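Local coordinates for HDLP (histone deacetylase-like protein) (Aquifex aeolicus, PDB 1C3S) that probably acts as a zinc-dependent deacetylase of the histone deacetylase family and here holds a zinc ion and a hydroxamic acid inhibitor, at residues A[165-170]-A[251-256]; A[170-175]-A[187-192]. The protein carries 2 engineered substitutions. All coordinates share one frame; numbering follows the deposited sequence.

Contact 1: A[165-170]-A[251-256]; sequences IDLDAH and YLLQLG. With ZN (zinc ion), chain B; SHH (octanedioic acid hydroxyamide phenylamide), chain C.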
# COMPACT_ATOMS: atom_id res chain seq x y z
N ILE A 165 6.41 4.88 -6.03
CA ILE A 165 5.29 5.82 -5.88
C ILE A 165 4.30 5.22 -4.86
O ILE A 165 3.80 4.11 -5.03
CB ILE A 165 4.58 6.04 -7.22
CG1 ILE A 165 5.59 6.58 -8.25
CG2 ILE A 165 3.37 6.95 -7.04
CD1 ILE A 165 5.09 6.50 -9.70
N ASP A 166 4.01 5.98 -3.81
CA ASP A 166 3.12 5.54 -2.75
C ASP A 166 1.86 6.42 -2.77
O ASP A 166 1.93 7.63 -2.53
CB ASP A 166 3.90 5.68 -1.44
CG ASP A 166 3.20 5.05 -0.25
OD1 ASP A 166 2.13 5.53 0.15
OD2 ASP A 166 3.76 4.07 0.30
N LEU A 167 0.71 5.84 -3.06
CA LEU A 167 -0.52 6.62 -3.09
C LEU A 167 -1.35 6.35 -1.85
O LEU A 167 -2.49 6.77 -1.76
CB LEU A 167 -1.34 6.32 -4.35
CG LEU A 167 -0.62 6.38 -5.69
CD1 LEU A 167 -1.63 6.11 -6.80
CD2 LEU A 167 0.06 7.71 -5.89
N ASP A 168 -0.75 5.64 -0.91
CA ASP A 168 -1.41 5.33 0.34
C ASP A 168 -1.59 6.66 1.04
O ASP A 168 -0.74 7.54 0.93
CB ASP A 168 -0.52 4.47 1.20
CG ASP A 168 -1.25 3.88 2.36
OD1 ASP A 168 -1.73 2.74 2.20
OD2 ASP A 168 -1.35 4.55 3.41
N ALA A 169 -2.68 6.80 1.78
CA ALA A 169 -3.01 8.01 2.50
C ALA A 169 -1.95 8.46 3.50
O ALA A 169 -2.00 9.61 3.95
CB ALA A 169 -4.35 7.85 3.20
N HIS A 170 -1.02 7.59 3.86
CA HIS A 170 0.03 7.97 4.82
C HIS A 170 1.43 7.87 4.22
O HIS A 170 1.71 7.02 3.38
CB HIS A 170 0.03 7.07 6.06
CG HIS A 170 -1.32 6.86 6.65
ND1 HIS A 170 -2.30 6.19 5.98
CD2 HIS A 170 -1.78 7.22 7.87
CE1 HIS A 170 -3.33 6.15 6.79
NE2 HIS A 170 -3.06 6.77 7.95
N TYR A 251 9.77 0.67 -11.69
CA TYR A 251 9.13 1.43 -10.62
C TYR A 251 8.08 0.58 -9.94
O TYR A 251 7.50 -0.31 -10.57
CB TYR A 251 8.48 2.72 -11.15
CG TYR A 251 7.11 2.52 -11.79
CD1 TYR A 251 5.96 2.34 -11.00
CD2 TYR A 251 6.98 2.46 -13.19
CE1 TYR A 251 4.73 2.08 -11.58
CE2 TYR A 251 5.74 2.21 -13.78
CZ TYR A 251 4.62 2.02 -12.97
OH TYR A 251 3.41 1.72 -13.54
N LEU A 252 7.85 0.86 -8.67
CA LEU A 252 6.83 0.15 -7.92
C LEU A 252 5.77 1.14 -7.49
O LEU A 252 6.05 2.31 -7.22
CB LEU A 252 7.42 -0.54 -6.69
CG LEU A 252 8.38 -1.69 -6.97
CD1 LEU A 252 9.75 -1.14 -7.25
CD2 LEU A 252 8.43 -2.62 -5.79
N LEU A 253 4.54 0.68 -7.41
CA LEU A 253 3.44 1.54 -7.04
C LEU A 253 2.69 0.85 -5.90
O LEU A 253 2.34 -0.32 -6.01
CB LEU A 253 2.53 1.72 -8.26
CG LEU A 253 1.28 2.59 -8.22
CD1 LEU A 253 1.65 4.05 -7.98
CD2 LEU A 253 0.56 2.41 -9.55
N GLN A 254 2.47 1.56 -4.79
CA GLN A 254 1.74 0.96 -3.68
C GLN A 254 0.38 1.62 -3.79
O GLN A 254 0.28 2.84 -3.97
CB GLN A 254 2.40 1.25 -2.32
CG GLN A 254 1.79 2.39 -1.53
CD GLN A 254 0.90 1.94 -0.40
OE1 GLN A 254 1.36 1.39 0.61
NE2 GLN A 254 -0.38 2.16 -0.55
N LEU A 255 -0.67 0.81 -3.70
CA LEU A 255 -2.03 1.29 -3.84
C LEU A 255 -2.93 1.03 -2.64
O LEU A 255 -3.86 0.21 -2.71
CB LEU A 255 -2.63 0.66 -5.10
CG LEU A 255 -1.77 0.91 -6.33
CD1 LEU A 255 -1.99 -0.17 -7.38
CD2 LEU A 255 -2.05 2.30 -6.83
N GLY A 256 -2.66 1.74 -1.55
CA GLY A 256 -3.47 1.61 -0.36
C GLY A 256 -4.81 2.25 -0.67
O GLY A 256 -4.87 3.30 -1.30
ZN ZN B . -2.27 4.23 5.07
O1 SHH C . -0.57 3.68 5.52
O2 SHH C . -2.47 2.74 7.35
N1 SHH C . -0.36 3.31 6.86
C1 SHH C . -1.43 3.23 7.71
C2 SHH C . -1.31 3.92 8.98
C3 SHH C . -1.30 3.01 10.20
C4 SHH C . -1.14 3.81 11.47
C5 SHH C . -2.50 4.17 12.02
C6 SHH C . -2.27 4.33 13.51
C7 SHH C . -3.33 5.21 14.13
C8 SHH C . -4.22 4.39 15.02
O3 SHH C . -3.83 3.73 15.98
N2 SHH C . -5.51 4.48 14.65
C9 SHH C . -6.73 3.66 15.00
C10 SHH C . -7.97 4.10 14.41
C11 SHH C . -9.22 3.38 14.70
C12 SHH C . -9.24 2.25 15.58
C13 SHH C . -7.97 1.84 16.18
C14 SHH C . -6.69 2.53 15.90
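Ile165 lays its CG2 branch against CD1 of Leu253, 3.5 Å away, while its other branch runs out to CD1 and stops by the Tyr251 ring. Leu253 has CG anti to its own backbone N (chi1 -179°), which carries CD1 across to Ile165 and also to CG of Leu167. Farther along, Leu167 and Leu255 run alongside each other in the same direction, with CD1 of Leu167 3.8 Å from CD2 of Leu255. Helix 272-286 covers this apolar face through Ala278, Phe279 and Val282. Behind it the two strands run parallel. Ile165 N donates to Leu252 O and Gln254 N to Ile165 O, both at 2.9 Å and both nearly straight; Leu167 N reaches Gln254 O at 3.2 Å and carries the pairing one residue past the end of strand 162-166.

On the other face the Asp166 carboxylate stacks on the flat end of Gln254, planes 30° apart, its OD2 3.2 Å from Gln254 CG and hydrogen-bonded to His131 and Tyr164. Where the strands end, OD1 of Asp168 meets CA of Gly256 at 3.3 Å and accepts from the backbone N of Gly295. The other oxygen, OD2, binds zinc at 1.9 Å. It also takes the His170 N-H on its anti lone pair, closing an Asx turn; ND1 of His170 binds the same metal. Asp258 and O1 of the hydroxamate are further zinc ligands. The metal ligands sit on loops at the C-terminal ends of adjacent parallel strands, as in the arginase and deacetylase fold.

Contact 2: A[170-175]-A[187-192]; sequences HHCDGV and VLSLHQ. With ZN (zinc ion), chain B; SHH (octanedioic acid hydroxyamide phenylamide), chain C.
His171 sets its CB over the face of the His191 ring, 3.5 Å from the ring centroid, a CH-pi contact. The ring of His171 then turns an edge toward that same face in an offset edge-to-face pair, centroids 5.0 Å apart and planes at 65°. His191 can lie beneath the turn because its CG sits between the backbone N and the carbonyl carbon (chi1 52°), a crowded position that tucks the ring against the main chain of 170-171; CB of His191 is 3.2 Å from His171 N. The rotation of this ring is held by ND1, which donates to Gln192 O from above the carbonyl plane. That carbonyl also accepts from a water 2.7 Å away, and the water in turn accepts from His171 N, so one water bridges the segments, which have no direct hydrogen bond between them.

The segments belong to a beta-alpha-beta crossover: 170-175 leads from strand 162-166 into helix 173-179, with Cys172 at the N-cap, and 187-192 is the next strand of the parallel sheet. Cys172 SG rests 3.8 Å from CB of Ser189 and is also against CG1 of Val187, whose CG2 meets Val175 CG1 at 4.1 Å under the first turn of the helix.

Gln192, extended beyond CG, runs beside His170 and brings NE2 over one face of that ring, 3.6 Å from His170 NE2, with amide and ring planes 68° apart. Leu265 O and Lys267 N hold the amide's two ends, and C2 of the inhibitor lies over the opposite face of the imidazole.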
# COMPACT_ATOMS: atom_id res chain seq x y z
N HIS A 170 -1.02 7.59 3.86
CA HIS A 170 0.03 7.97 4.82
C HIS A 170 1.43 7.87 4.22
O HIS A 170 1.71 7.02 3.38
CB HIS A 170 0.03 7.07 6.06
CG HIS A 170 -1.32 6.86 6.65
ND1 HIS A 170 -2.30 6.19 5.98
CD2 HIS A 170 -1.78 7.22 7.87
CE1 HIS A 170 -3.33 6.15 6.79
NE2 HIS A 170 -3.06 6.77 7.95
N HIS A 171 2.32 8.74 4.70
CA HIS A 171 3.71 8.79 4.28
C HIS A 171 4.41 7.47 4.56
O HIS A 171 4.28 6.89 5.63
CB HIS A 171 4.43 9.91 5.03
CG HIS A 171 5.92 9.90 4.88
ND1 HIS A 171 6.55 10.03 3.66
CD2 HIS A 171 6.91 9.84 5.80
CE1 HIS A 171 7.86 10.05 3.84
NE2 HIS A 171 8.10 9.93 5.13
N CYS A 172 5.17 7.01 3.59
CA CYS A 172 5.92 5.77 3.70
C CYS A 172 7.24 6.03 4.38
O CYS A 172 8.28 5.76 3.79
CB CYS A 172 6.16 5.23 2.29
SG CYS A 172 6.87 6.49 1.17
N ASP A 173 7.22 6.55 5.60
CA ASP A 173 8.48 6.87 6.31
C ASP A 173 9.51 5.75 6.35
O ASP A 173 10.72 6.01 6.45
CB ASP A 173 8.19 7.30 7.75
CG ASP A 173 7.36 6.28 8.51
OD1 ASP A 173 7.29 6.41 9.76
OD2 ASP A 173 6.79 5.36 7.87
N GLY A 174 9.06 4.50 6.27
CA GLY A 174 9.99 3.39 6.27
C GLY A 174 10.75 3.34 4.97
O GLY A 174 11.95 3.12 4.95
N VAL A 175 10.04 3.56 3.87
CA VAL A 175 10.64 3.54 2.55
C VAL A 175 11.56 4.74 2.39
O VAL A 175 12.61 4.65 1.76
CB VAL A 175 9.57 3.57 1.44
CG1 VAL A 175 10.22 3.33 0.08
CG2 VAL A 175 8.50 2.52 1.73
N VAL A 187 12.09 8.00 -4.24
CA VAL A 187 10.88 7.75 -3.47
C VAL A 187 9.97 8.95 -3.59
O VAL A 187 10.41 10.08 -3.36
CB VAL A 187 11.20 7.50 -1.97
CG1 VAL A 187 9.91 7.22 -1.18
CG2 VAL A 187 12.18 6.34 -1.84
N LEU A 188 8.72 8.70 -3.97
CA LEU A 188 7.68 9.74 -4.15
C LEU A 188 6.44 9.34 -3.35
O LEU A 188 6.02 8.19 -3.41
CB LEU A 188 7.26 9.88 -5.63
CG LEU A 188 5.96 10.67 -5.86
CD1 LEU A 188 6.21 12.11 -5.49
CD2 LEU A 188 5.49 10.57 -7.32
N SER A 189 5.82 10.28 -2.66
CA SER A 189 4.66 9.91 -1.87
C SER A 189 3.65 11.02 -1.68
O SER A 189 4.00 12.14 -1.30
CB SER A 189 5.13 9.41 -0.49
OG SER A 189 4.04 9.19 0.41
N LEU A 190 2.38 10.71 -1.94
CA LEU A 190 1.32 11.67 -1.70
C LEU A 190 0.73 11.06 -0.44
O LEU A 190 0.59 9.85 -0.36
CB LEU A 190 0.26 11.71 -2.82
CG LEU A 190 0.64 11.85 -4.31
CD1 LEU A 190 -0.41 12.70 -4.99
CD2 LEU A 190 1.99 12.46 -4.49
N HIS A 191 0.39 11.87 0.55
CA HIS A 191 -0.15 11.35 1.81
C HIS A 191 -0.75 12.47 2.66
O HIS A 191 -0.60 13.65 2.35
CB HIS A 191 0.98 10.67 2.58
CG HIS A 191 2.18 11.55 2.75
ND1 HIS A 191 2.15 12.73 3.47
CD2 HIS A 191 3.42 11.47 2.21
CE1 HIS A 191 3.32 13.33 3.37
NE2 HIS A 191 4.11 12.59 2.61
N GLN A 192 -1.44 12.10 3.74
CA GLN A 192 -2.01 13.10 4.63
C GLN A 192 -0.82 13.77 5.30
O GLN A 192 0.09 13.09 5.76
CB GLN A 192 -2.89 12.46 5.70
CG GLN A 192 -4.02 11.61 5.15
CD GLN A 192 -4.74 10.87 6.25
OE1 GLN A 192 -5.44 11.47 7.05
NE2 GLN A 192 -4.55 9.57 6.31
ZN ZN B . -2.27 4.23 5.07
O1 SHH C . -0.57 3.68 5.52
O2 SHH C . -2.47 2.74 7.35
N1 SHH C . -0.36 3.31 6.86
C1 SHH C . -1.43 3.23 7.71
C2 SHH C . -1.31 3.92 8.98
C3 SHH C . -1.30 3.01 10.20
C4 SHH C . -1.14 3.81 11.47
C5 SHH C . -2.50 4.17 12.02
C6 SHH C . -2.27 4.33 13.51
C7 SHH C . -3.33 5.21 14.13
C8 SHH C . -4.22 4.39 15.02
O3 SHH C . -3.83 3.73 15.98
N2 SHH C . -5.51 4.48 14.65
C9 SHH C . -6.73 3.66 15.00
C10 SHH C . -7.97 4.10 14.41
C11 SHH C . -9.22 3.38 14.70
C12 SHH C . -9.24 2.25 15.58
C13 SHH C . -7.97 1.84 16.18
C14 SHH C . -6.69 2.53 15.90
O HOH W 1 1.25 10.87 6.74

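In the fold
Contacts 1 and 2 have centres 8 Å apart and share His170, the last residue of 165-170 and the first of 170-175. Strand 162-166 is the common neighbour in the sheet, with 250-254 along one edge and 185-192 along the other. Asp166 N lies 3.0 Å from Leu188 O, and Ala169 O 2.6 Å from Gln192 N, both probable hydrogen bonds; the first pairs the strands, the second ties the loop of Asp168 and His170 to strand 185-192. OD2 of Asp166 packs 3.3 Å from CB of Cys172. Both contacts reach the zinc and the inhibitor, which is also hydrogen-bonded to His131, His132 and Tyr297; Asp173 in turn bonds to His132.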